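Exodeoxyribonuclease III (Methanosarcina mazei, PDB 5J8N) probably cleaves DNA at abasic sites and trims double-stranded DNA from its 3' ends, as a magnesium-dependent nuclease of the AP/ExoA family. Local coordinates at residues Lys78-Glu83 / Asp101-Val106; Lys145-Gly150 / Val224-Asn229. The protein carries 3 engineered substitutions. All coordinates share one frame; numbering follows the deposited sequence.

How the contacts relate
Following the chain from its N terminus, contact 1 comes first: residues 78-83 lead into strand 81-84, and the chain returns through strand 97-101 to meet them at 101-106, closing a short loop that includes helix 89-92. Contact 2 opens only afterwards, so the two stand in series and neither encloses the other. Helix 119-141 lies between them in sequence; then strand 146-149 pairs with the end of strand 218-227, closing a loop of 73 residues. Both contacts belong to one mixed sheet, contact 1 at its 81-84 side and contact 2 further in. Val106 joins them, its backbone probably hydrogen-bonded to Lys145 and Val147.

Contact 1. Residues Lys78-Glu83 / Asp101-Val106; sequences KPIKLE and DYEDFV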
# COMPACT_ATOMS: atom_id res chain seq x y z
N LYS A 78 -17.45 0.31 -9.97
CA LYS A 78 -16.73 1.22 -10.86
C LYS A 78 -16.43 2.50 -10.10
O LYS A 78 -17.32 3.09 -9.52
CB LYS A 78 -17.54 1.53 -12.12
CG LYS A 78 -16.70 2.33 -13.14
CD LYS A 78 -17.56 2.96 -14.23
CE LYS A 78 -18.20 1.90 -15.08
NZ LYS A 78 -18.80 2.56 -16.29
N PRO A 79 -15.17 2.92 -10.11
CA PRO A 79 -14.88 4.22 -9.53
C PRO A 79 -15.61 5.35 -10.19
O PRO A 79 -15.87 5.31 -11.39
CB PRO A 79 -13.39 4.43 -9.81
CG PRO A 79 -12.84 3.09 -10.16
CD PRO A 79 -13.98 2.28 -10.69
N ILE A 80 -15.89 6.41 -9.44
CA ILE A 80 -16.44 7.62 -10.03
C ILE A 80 -15.38 8.59 -10.54
O ILE A 80 -15.72 9.54 -11.24
CB ILE A 80 -17.38 8.38 -9.05
CG1 ILE A 80 -16.63 8.85 -7.82
CG2 ILE A 80 -18.50 7.44 -8.55
CD1 ILE A 80 -17.59 9.56 -6.80
N LYS A 81 -14.12 8.35 -10.20
CA LYS A 81 -12.97 9.17 -10.68
C LYS A 81 -11.74 8.31 -10.58
O LYS A 81 -11.58 7.51 -9.65
CB LYS A 81 -12.81 10.44 -9.82
CG LYS A 81 -11.82 11.46 -10.36
CD LYS A 81 -11.85 12.79 -9.53
CE LYS A 81 -11.89 13.98 -10.48
NZ LYS A 81 -10.75 13.97 -11.47
N LEU A 82 -10.87 8.51 -11.57
CA LEU A 82 -9.63 7.76 -11.70
C LEU A 82 -8.53 8.79 -11.97
O LEU A 82 -8.67 9.56 -12.94
CB LEU A 82 -9.75 6.75 -12.88
CG LEU A 82 -8.43 6.11 -13.32
CD1 LEU A 82 -7.92 5.17 -12.24
CD2 LEU A 82 -8.76 5.38 -14.61
N GLU A 83 -7.47 8.79 -11.16
CA GLU A 83 -6.34 9.67 -11.44
C GLU A 83 -5.05 8.93 -11.20
O GLU A 83 -4.85 8.30 -10.15
CB GLU A 83 -6.38 10.95 -10.57
CG GLU A 83 -7.62 11.73 -10.82
CD GLU A 83 -7.61 13.10 -10.16
OE1 GLU A 83 -6.64 13.43 -9.48
OE2 GLU A 83 -8.59 13.85 -10.35
N ASP A 101 -11.79 7.06 -6.83
CA ASP A 101 -12.82 7.57 -5.91
C ASP A 101 -14.00 6.65 -5.97
O ASP A 101 -14.43 6.27 -7.07
CB ASP A 101 -13.25 8.99 -6.27
CG ASP A 101 -12.14 10.01 -6.10
OD1 ASP A 101 -10.99 9.65 -5.80
OD2 ASP A 101 -12.47 11.19 -6.20
N TYR A 102 -14.59 6.38 -4.80
CA TYR A 102 -15.88 5.67 -4.74
C TYR A 102 -16.92 6.57 -4.10
O TYR A 102 -16.60 7.69 -3.64
CB TYR A 102 -15.71 4.35 -4.00
CG TYR A 102 -14.73 3.47 -4.71
CD1 TYR A 102 -15.12 2.71 -5.82
CD2 TYR A 102 -13.39 3.45 -4.33
CE1 TYR A 102 -14.18 1.97 -6.55
CE2 TYR A 102 -12.44 2.69 -5.03
CZ TYR A 102 -12.86 1.95 -6.14
OH TYR A 102 -11.93 1.24 -6.88
N GLU A 103 -18.19 6.13 -4.08
CA GLU A 103 -19.21 7.02 -3.54
C GLU A 103 -18.91 7.36 -2.09
O GLU A 103 -19.19 8.48 -1.69
CB GLU A 103 -20.62 6.39 -3.62
CG GLU A 103 -21.12 6.11 -5.03
CD GLU A 103 -21.44 7.38 -5.80
OE1 GLU A 103 -21.36 8.48 -5.22
OE2 GLU A 103 -21.73 7.26 -7.02
N ASP A 104 -18.32 6.43 -1.34
CA ASP A 104 -18.16 6.63 0.10
C ASP A 104 -16.77 7.08 0.55
O ASP A 104 -16.60 7.47 1.71
CB ASP A 104 -18.50 5.33 0.83
CG ASP A 104 -19.98 4.96 0.72
OD1 ASP A 104 -20.79 5.75 1.24
OD2 ASP A 104 -20.26 3.91 0.10
N PHE A 105 -15.78 7.08 -0.34
CA PHE A 105 -14.44 7.48 0.07
C PHE A 105 -13.55 7.56 -1.14
O PHE A 105 -13.87 6.98 -2.19
CB PHE A 105 -13.82 6.49 1.09
CG PHE A 105 -13.72 5.04 0.59
CD1 PHE A 105 -14.81 4.20 0.74
CD2 PHE A 105 -12.57 4.57 -0.02
CE1 PHE A 105 -14.74 2.89 0.28
CE2 PHE A 105 -12.49 3.23 -0.45
CZ PHE A 105 -13.57 2.40 -0.31
N VAL A 106 -12.43 8.23 -0.96
CA VAL A 106 -11.34 8.30 -1.92
C VAL A 106 -10.27 7.26 -1.56
O VAL A 106 -9.84 7.25 -0.39
CB VAL A 106 -10.70 9.68 -1.92
CG1 VAL A 106 -9.46 9.74 -2.82
CG2 VAL A 106 -11.74 10.77 -2.35
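Tyr102 and Pro79 lie side by side and point the same way, one of the apolar touches between 78-83 and 101-106. Tyr102 leaves the backbone heading away from the other segment, but with CG anti to its carbonyl carbon (chi1 -61°) the ring swings back. Its CE1 corner comes 3.8 Å from Pro79 CA, while CG of the proline ring sits 4.0 Å from the same CE1. The phenol oxygen goes on to a hydrogen bond with Ser75.

Ile80 and Asp101 make another, their side chains crossing at about a right angle. Ile80 carries CG1 in the crowded position between its backbone N and carbonyl carbon (chi1 63°), which lays CG1 against Asp101 CB at 3.7 Å and takes CD1 on to the carbonyl of Tyr102. The other branch, CG2, touches OE2 of Glu103, whose chain bends at chi2 (-69°) to bring the carboxylate across the isoleucine. Lys81 runs alongside Asp101, its CB and CD brushing OD2, before two bends carry the ammonium away to Glu83. There NZ forms a very short salt bridge of 2.4 Å on the anti lone pair of OE2.

Two backbone bonds join the segments where strand 97-101 ends: Ile80 N to Asp101 O, 2.8 Å, and the straighter Asp101 N to Lys81 O, 2.9 Å. Tyr102 to Phe105 form a type I beta turn, Tyr102 N bonded to Phe105 O, that closes the hairpin of strands 97-101 and 106-111; strand 81-84 lies alongside, pairing with strand 97-101. Asp101 forms its salt bridge with Arg99. Across the contact, the chemistry implies cohesion through two main-chain hydrogen bonds and van der Waals contact of carbon surfaces with the Tyr102 ring and carboxylate oxygens, any Lys81-Asp101 attraction probably acting only at longer range.

Contact 2. Residues Lys145-Gly150 / Val224-Asn229; sequences KLVICG and VFVSEN
Ser227 holds its hydroxyl in the crowded position between its own N and carbonyl carbon (chi1 48°), so OG faces the start of strand 146-149. Leu146 N gives Ser227 OG a nearly straight hydrogen bond, 2.9 Å at 174°, while Leu146 O accepts from Ser227 N at 3.0 Å, gripping the serine by main chain and side chain. Ser227 OG in turn donates to Asn229 OD1 at 2.6 Å, approaching from above the amide's carbonyl plane. Asn229 also adopts the crowded rotamer (chi1 58°), which turns its amide back so that OD1 and ND2 both lie against Lys145 CG; ND2 bonds onward to the carbonyl of Lys144. Lys145 crosses this amide at about a right angle, then bends at chi2 and chi3 to deliver NZ to the carbonyl of Asp104.

From the serine onward the strands run antiparallel, with Ile148 and Phe225 a hydrogen-bonded pair joined by Ile148 N to Phe225 O, 2.9 Å, and Phe225 N to Ile148 O, 2.8 Å. They form part of one sheet of the DNase I-like fold. Val147, Val224 and Val226, on the face shared with Cys149, pack on strand 251-256 of the other sheet. Ile148, on the face it shares with Phe225, reaches Phe132 of helix 119-141, and Leu146 touches Leu139 and Lys140 there.

Val147 and Val224, each with CG1 anti to the backbone N, cross obliquely, Val147 CG1 3.6 Å from Val224 CG1. Val224 turns CG2 to Cys149 CB, 3.9 Å away. In Phe225, CG is anti to the carbonyl carbon; CD2 lies 3.7 Å from Ile148 O, and the ring meets Phe184 edge-to-face. At Gly150, whose backbone angles call for glycine, the chain turns a corner toward Asp151, the predicted catalytic proton donor or acceptor.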
# COMPACT_ATOMS: atom_id res chain seq x y z
N LYS A 145 -13.24 11.65 2.52
CA LYS A 145 -12.88 10.52 3.40
C LYS A 145 -11.80 9.77 2.69
O LYS A 145 -12.05 9.28 1.59
CB LYS A 145 -14.13 9.63 3.67
CG LYS A 145 -15.16 10.32 4.62
CD LYS A 145 -16.55 10.38 3.97
CE LYS A 145 -17.30 9.07 4.20
NZ LYS A 145 -18.49 8.81 3.27
N LEU A 146 -10.62 9.67 3.29
CA LEU A 146 -9.45 9.10 2.62
C LEU A 146 -9.07 7.77 3.16
O LEU A 146 -8.89 7.61 4.37
CB LEU A 146 -8.25 10.04 2.80
CG LEU A 146 -8.44 11.34 2.01
CD1 LEU A 146 -7.62 12.47 2.60
CD2 LEU A 146 -8.07 11.11 0.56
N VAL A 147 -8.85 6.81 2.26
CA VAL A 147 -8.28 5.52 2.59
C VAL A 147 -6.99 5.47 1.79
O VAL A 147 -7.02 5.68 0.56
CB VAL A 147 -9.21 4.36 2.17
CG1 VAL A 147 -8.55 3.02 2.45
CG2 VAL A 147 -10.47 4.47 2.90
N ILE A 148 -5.86 5.23 2.45
CA ILE A 148 -4.57 5.18 1.79
C ILE A 148 -3.94 3.85 2.07
O ILE A 148 -3.64 3.52 3.22
CB ILE A 148 -3.63 6.30 2.29
CG1 ILE A 148 -4.32 7.66 2.08
CG2 ILE A 148 -2.29 6.24 1.57
CD1 ILE A 148 -4.58 8.41 3.39
N CYS A 149 -3.73 3.06 1.03
CA CYS A 149 -3.10 1.75 1.30
C CYS A 149 -1.83 1.64 0.49
O CYS A 149 -1.69 2.17 -0.63
CB CYS A 149 -4.03 0.59 0.95
SG CYS A 149 -4.61 0.50 -0.77
N GLY A 150 -0.93 0.82 1.03
CA GLY A 150 0.22 0.43 0.22
C GLY A 150 1.43 0.22 1.07
O GLY A 150 1.39 0.02 2.30
N VAL A 224 -2.77 0.34 5.99
CA VAL A 224 -3.90 1.09 5.44
C VAL A 224 -4.18 2.20 6.43
O VAL A 224 -4.45 1.97 7.62
CB VAL A 224 -5.17 0.25 5.17
CG1 VAL A 224 -6.20 1.10 4.45
CG2 VAL A 224 -4.85 -1.02 4.36
N PHE A 225 -4.11 3.44 5.98
CA PHE A 225 -4.42 4.62 6.77
C PHE A 225 -5.78 5.14 6.42
O PHE A 225 -6.23 4.99 5.27
CB PHE A 225 -3.40 5.73 6.53
CG PHE A 225 -1.98 5.29 6.70
CD1 PHE A 225 -1.42 5.19 7.99
CD2 PHE A 225 -1.23 4.98 5.61
CE1 PHE A 225 -0.07 4.79 8.14
CE2 PHE A 225 0.12 4.58 5.75
CZ PHE A 225 0.68 4.46 7.04
N VAL A 226 -6.45 5.71 7.39
CA VAL A 226 -7.73 6.42 7.10
C VAL A 226 -7.67 7.79 7.71
O VAL A 226 -7.08 8.01 8.77
CB VAL A 226 -8.97 5.66 7.59
CG1 VAL A 226 -9.07 4.27 6.87
CG2 VAL A 226 -9.00 5.50 9.14
N SER A 227 -8.30 8.75 7.05
CA SER A 227 -8.53 10.04 7.70
C SER A 227 -9.44 9.83 8.91
O SER A 227 -10.26 8.90 8.95
CB SER A 227 -9.15 11.03 6.72
OG SER A 227 -10.24 10.42 6.03
N GLU A 228 -9.28 10.69 9.90
CA GLU A 228 -10.01 10.57 11.15
C GLU A 228 -11.51 10.50 10.97
O GLU A 228 -12.20 9.85 11.76
CB GLU A 228 -9.64 11.79 12.06
CG GLU A 228 -10.55 12.00 13.27
CD GLU A 228 -10.39 10.92 14.29
OE1 GLU A 228 -11.38 10.65 15.03
OE2 GLU A 228 -9.27 10.35 14.36
N ASN A 229 -12.02 11.20 9.94
CA ASN A 229 -13.47 11.17 9.72
C ASN A 229 -13.99 9.77 9.34
O ASN A 229 -15.21 9.56 9.42
CB ASN A 229 -13.91 12.19 8.66
CG ASN A 229 -13.24 11.99 7.31
OD1 ASN A 229 -12.57 10.99 7.06
ND2 ASN A 229 -13.44 12.96 6.41